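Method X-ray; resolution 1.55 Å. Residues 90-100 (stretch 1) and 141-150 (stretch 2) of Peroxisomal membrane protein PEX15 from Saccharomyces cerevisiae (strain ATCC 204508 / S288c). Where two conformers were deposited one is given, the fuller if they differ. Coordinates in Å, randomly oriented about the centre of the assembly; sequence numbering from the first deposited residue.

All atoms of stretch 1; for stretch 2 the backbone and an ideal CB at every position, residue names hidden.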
# COMPACT_ATOMS: atom_id res chain seq x y z
N LYS A 90 -4.80 -1.01 -12.51
CA LYS A 90 -5.43 -1.17 -11.20
C LYS A 90 -4.52 -0.58 -10.13
O LYS A 90 -4.00 -1.30 -9.26
CB LYS A 90 -5.76 -2.65 -10.94
CG LYS A 90 -6.91 -3.17 -11.80
CD LYS A 90 -7.26 -4.62 -11.49
CE LYS A 90 -7.65 -4.82 -10.04
NZ LYS A 90 -8.29 -6.14 -9.79
N LEU A 91 -4.35 0.74 -10.17
CA LEU A 91 -3.45 1.40 -9.23
C LEU A 91 -3.98 1.35 -7.80
O LEU A 91 -3.19 1.29 -6.85
CB LEU A 91 -3.22 2.84 -9.67
CG LEU A 91 -2.20 3.65 -8.87
CD1 LEU A 91 -0.85 2.95 -8.81
CD2 LEU A 91 -2.05 5.03 -9.49
N LEU A 92 -5.30 1.36 -7.61
CA LEU A 92 -5.84 1.31 -6.26
C LEU A 92 -5.50 -0.01 -5.57
O LEU A 92 -5.32 -0.04 -4.35
CB LEU A 92 -7.36 1.54 -6.28
CG LEU A 92 -7.84 2.89 -6.81
CD1 LEU A 92 -9.35 3.03 -6.64
CD2 LEU A 92 -7.12 4.05 -6.12
N VAL A 93 -5.40 -1.10 -6.33
CA VAL A 93 -5.00 -2.38 -5.75
C VAL A 93 -3.51 -2.38 -5.45
O VAL A 93 -3.07 -2.93 -4.43
CB VAL A 93 -5.39 -3.54 -6.68
CG1 VAL A 93 -4.90 -4.86 -6.13
CG2 VAL A 93 -6.90 -3.56 -6.86
N ILE A 94 -2.71 -1.78 -6.33
CA ILE A 94 -1.29 -1.58 -6.04
C ILE A 94 -1.13 -0.84 -4.73
O ILE A 94 -0.29 -1.18 -3.89
CB ILE A 94 -0.62 -0.84 -7.21
CG1 ILE A 94 -0.50 -1.77 -8.42
CG2 ILE A 94 0.76 -0.31 -6.82
CD1 ILE A 94 -0.26 -1.07 -9.74
N ASN A 95 -1.96 0.19 -4.51
CA ASN A 95 -1.89 0.94 -3.26
C ASN A 95 -2.27 0.08 -2.06
O ASN A 95 -1.63 0.16 -1.01
CB ASN A 95 -2.79 2.18 -3.35
CG ASN A 95 -2.26 3.21 -4.32
OD1 ASN A 95 -1.10 3.16 -4.73
ND2 ASN A 95 -3.11 4.16 -4.71
N LYS A 96 -3.31 -0.75 -2.20
CA LYS A 96 -3.64 -1.69 -1.13
C LYS A 96 -2.47 -2.61 -0.82
O LYS A 96 -2.16 -2.86 0.35
CB LYS A 96 -4.88 -2.51 -1.51
CG LYS A 96 -6.18 -1.74 -1.53
CD LYS A 96 -7.38 -2.66 -1.73
CE LYS A 96 -8.68 -1.86 -1.79
NZ LYS A 96 -9.89 -2.73 -1.89
N PHE A 97 -1.81 -3.13 -1.86
CA PHE A 97 -0.67 -4.02 -1.64
C PHE A 97 0.42 -3.32 -0.84
O PHE A 97 0.96 -3.87 0.12
CB PHE A 97 -0.13 -4.51 -2.98
CG PHE A 97 1.12 -5.33 -2.86
CD1 PHE A 97 1.06 -6.69 -2.62
CD2 PHE A 97 2.37 -4.73 -2.98
CE1 PHE A 97 2.21 -7.44 -2.50
CE2 PHE A 97 3.52 -5.48 -2.86
CZ PHE A 97 3.45 -6.83 -2.62
N PHE A 98 0.78 -2.09 -1.23
CA PHE A 98 1.80 -1.36 -0.50
C PHE A 98 1.39 -1.15 0.95
O PHE A 98 2.21 -1.29 1.87
CB PHE A 98 2.10 -0.02 -1.18
CG PHE A 98 2.91 -0.13 -2.45
CD1 PHE A 98 3.96 -1.03 -2.55
CD2 PHE A 98 2.61 0.65 -3.55
CE1 PHE A 98 4.70 -1.13 -3.71
CE2 PHE A 98 3.35 0.55 -4.72
CZ PHE A 98 4.40 -0.34 -4.80
N ARG A 99 0.12 -0.83 1.20
CA ARG A 99 -0.33 -0.65 2.57
C ARG A 99 -0.20 -1.94 3.37
O ARG A 99 0.10 -1.91 4.57
CB ARG A 99 -1.78 -0.15 2.60
CG ARG A 99 -1.93 1.31 2.18
CD ARG A 99 -3.27 1.89 2.62
NE ARG A 99 -4.39 1.30 1.89
CZ ARG A 99 -4.94 1.82 0.80
NH1 ARG A 99 -4.49 2.95 0.28
NH2 ARG A 99 -5.96 1.20 0.22
N CYS A 100 -0.41 -3.09 2.72
CA CYS A 100 -0.24 -4.37 3.41
C CYS A 100 1.22 -4.62 3.75
O CYS A 100 1.53 -5.13 4.84
CB CYS A 100 -0.80 -5.51 2.56
SG CYS A 100 -2.61 -5.49 2.41
N UNK A 141 -3.17 8.44 -17.05
CA UNK A 141 -2.90 8.42 -15.61
C UNK A 141 -4.21 8.37 -14.83
O UNK A 141 -5.16 9.09 -15.13
CB UNK A 141 -2.08 9.64 -15.20
N UNK A 142 -4.23 7.53 -13.80
CA UNK A 142 -5.27 7.53 -12.77
C UNK A 142 -4.90 8.60 -11.76
O UNK A 142 -4.08 8.38 -10.87
CB UNK A 142 -5.41 6.16 -12.10
N UNK A 143 -5.52 9.78 -11.89
CA UNK A 143 -5.12 10.94 -11.10
C UNK A 143 -5.34 10.67 -9.61
O UNK A 143 -4.47 10.93 -8.78
CB UNK A 143 -5.90 12.18 -11.54
N UNK A 144 -6.52 10.16 -9.25
CA UNK A 144 -6.84 9.93 -7.84
C UNK A 144 -5.96 8.83 -7.27
O UNK A 144 -5.45 8.94 -6.14
CB UNK A 144 -8.32 9.57 -7.67
N UNK A 145 -5.77 7.75 -8.02
CA UNK A 145 -4.90 6.68 -7.56
C UNK A 145 -3.46 7.14 -7.38
O UNK A 145 -2.77 6.71 -6.46
CB UNK A 145 -4.95 5.51 -8.54
N UNK A 146 -3.00 8.03 -8.27
CA UNK A 146 -1.62 8.52 -8.18
C UNK A 146 -1.45 9.43 -6.97
O UNK A 146 -0.45 9.33 -6.25
CB UNK A 146 -1.23 9.27 -9.46
N UNK A 147 -2.41 10.32 -6.71
CA UNK A 147 -2.37 11.11 -5.48
C UNK A 147 -2.27 10.19 -4.27
O UNK A 147 -1.46 10.42 -3.37
CB UNK A 147 -3.61 12.00 -5.37
N UNK A 148 -3.10 9.14 -4.23
CA UNK A 148 -3.07 8.23 -3.09
C UNK A 148 -1.72 7.56 -2.95
O UNK A 148 -1.20 7.40 -1.84
CB UNK A 148 -4.17 7.17 -3.22
N UNK A 149 -1.13 7.15 -4.08
CA UNK A 149 0.16 6.47 -4.05
C UNK A 149 1.24 7.37 -3.44
O UNK A 149 2.02 6.93 -2.58
CB UNK A 149 0.56 6.04 -5.46
N UNK A 150 1.30 8.63 -3.86
CA UNK A 150 2.31 9.53 -3.32
C UNK A 150 2.05 9.79 -1.85
O UNK A 150 2.99 9.88 -1.04
CB UNK A 150 2.34 10.85 -4.10

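The two helices run nearly parallel, their N-to-C directions 16° apart and their axes 9.2 Å apart at closest approach, so the positions of the second that face the first recur about every three or four residues.

At position 141 the backbone is extended and the CB points away, with nothing of stretch 1 within 5.5 Å. Almost any side chain would fit; the residue is Ile 141.

Position 142 immediately precedes the helix, where the first amide groups lack acceptors from a preceding turn. Its CB points toward stretch 1, 4.4 Å from Leu 91 CD2. Asp, Asn, Ser or Thr would suit, being short enough to fold back onto the helix start. Asp 142 does so: its OD1 accepts from 145 N at 3.0 Å, a capping bond. Its other oxygen, OD2, accepts at 2.7 Å from water 1 O, which in turn accepts from Leu 91 N at 2.9 Å, so one carboxylate serves the beginnings of both helices.

Positions 143 and 144 point away and sideways, with no part of stretch 1 near either CB. Many helix-compatible residues would serve; both are valine, Val 143 and Val 144.

Position 145 faces stretch 1 at very close range. An ideal CB here would lie 3.1 Å from Leu 91 CD2, too tight for two carbons, and 3.6 Å from Leu 92 CD2. The helical phi/psi of -63/-36 does not demand glycine, but the lack of space favours it strongly. Gly 145 lets its CA come within 3.7 Å of Leu 92 CD2, and its carbonyl oxygen O accepts from Asn 95 ND2 at 3.1 Å while also serving the helical bond from 149 N.

Position 146 points away, though its CB is 4.3 Å from Leu 91 CD2. An apolar residue suits this margin, and Leu 146 meets that methyl through its own CB.

Position 147 points away from stretch 1 into space that stretch 1 leaves open, and polar or apolar residues would be equally acceptable; it is Gln 147.

Position 148 points toward a group of donors: its CB lies 3.5 Å from Asn 95 ND2 and 5.5 Å from Arg 99 NH1. An acidic residue is the natural choice, and Gln could answer the amide but not the charge. Glu 148, extended through chi1 and chi2 (both t), reaches both. OE1 accepts from Asn 95 ND2 at 2.8 Å, while OE2 forms a salt bridge with Arg 99 NH1 at 3.4 Å, a weak hydrogen bond. Water 2 reinforces the arrangement by donating to Glu 148 OE1 and Leu 92 O and accepting from Arg 99 NH2.

Position 149 faces stretch 1 with Leu 91 and Phe 98 within reach of a sizeable apolar chain; Leu, Ile or Met would suit. Leu 149 places CD2 4.1 Å from Leu 91 CD1 and CD1 3.8 Å from Phe 98 CD2, bridging the two.

Position 150 turns away again, and stretch 1 places no constraint on it; it is Ile 150.

Stretch 2, residues 141-150: IDVVGLQELI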
# COMPACT_ATOMS: atom_id res chain seq x y z
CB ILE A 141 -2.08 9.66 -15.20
CG1 ILE A 141 -0.72 9.68 -15.88
CG2 ILE A 141 -1.93 9.72 -13.67
CD1 ILE A 141 0.29 8.68 -15.34
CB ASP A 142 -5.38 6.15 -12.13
CG ASP A 142 -6.39 6.09 -11.00
OD1 ASP A 142 -6.99 7.13 -10.65
OD2 ASP A 142 -6.58 4.99 -10.44
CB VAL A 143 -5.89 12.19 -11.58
CG1 VAL A 143 -5.81 13.32 -10.56
CG2 VAL A 143 -5.33 12.66 -12.92
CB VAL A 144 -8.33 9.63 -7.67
CG1 VAL A 144 -8.65 9.28 -6.21
CG2 VAL A 144 -9.16 10.82 -8.11
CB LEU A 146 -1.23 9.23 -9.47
CG LEU A 146 0.19 9.81 -9.51
CD1 LEU A 146 1.23 8.75 -9.17
CD2 LEU A 146 0.47 10.39 -10.89
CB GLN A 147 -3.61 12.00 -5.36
CG GLN A 147 -3.60 12.85 -4.09
CD GLN A 147 -4.89 13.60 -3.84
OE1 GLN A 147 -5.85 13.48 -4.60
NE2 GLN A 147 -4.93 14.37 -2.77
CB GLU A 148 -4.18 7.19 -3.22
CG GLU A 148 -4.28 6.24 -2.03
CD GLU A 148 -5.41 5.23 -2.15
OE1 GLU A 148 -5.36 4.37 -3.04
OE2 GLU A 148 -6.36 5.32 -1.34
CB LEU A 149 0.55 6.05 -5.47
CG LEU A 149 1.95 5.46 -5.66
CD1 LEU A 149 2.13 4.20 -4.83
CD2 LEU A 149 2.21 5.19 -7.13
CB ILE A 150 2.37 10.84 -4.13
CG1 ILE A 150 2.60 10.55 -5.62
CG2 ILE A 150 3.47 11.74 -3.59
CD1 ILE A 150 3.86 9.76 -5.93
O HOH W 1 -5.81 2.72 -11.75
O HOH W 2 -6.51 1.92 -2.61
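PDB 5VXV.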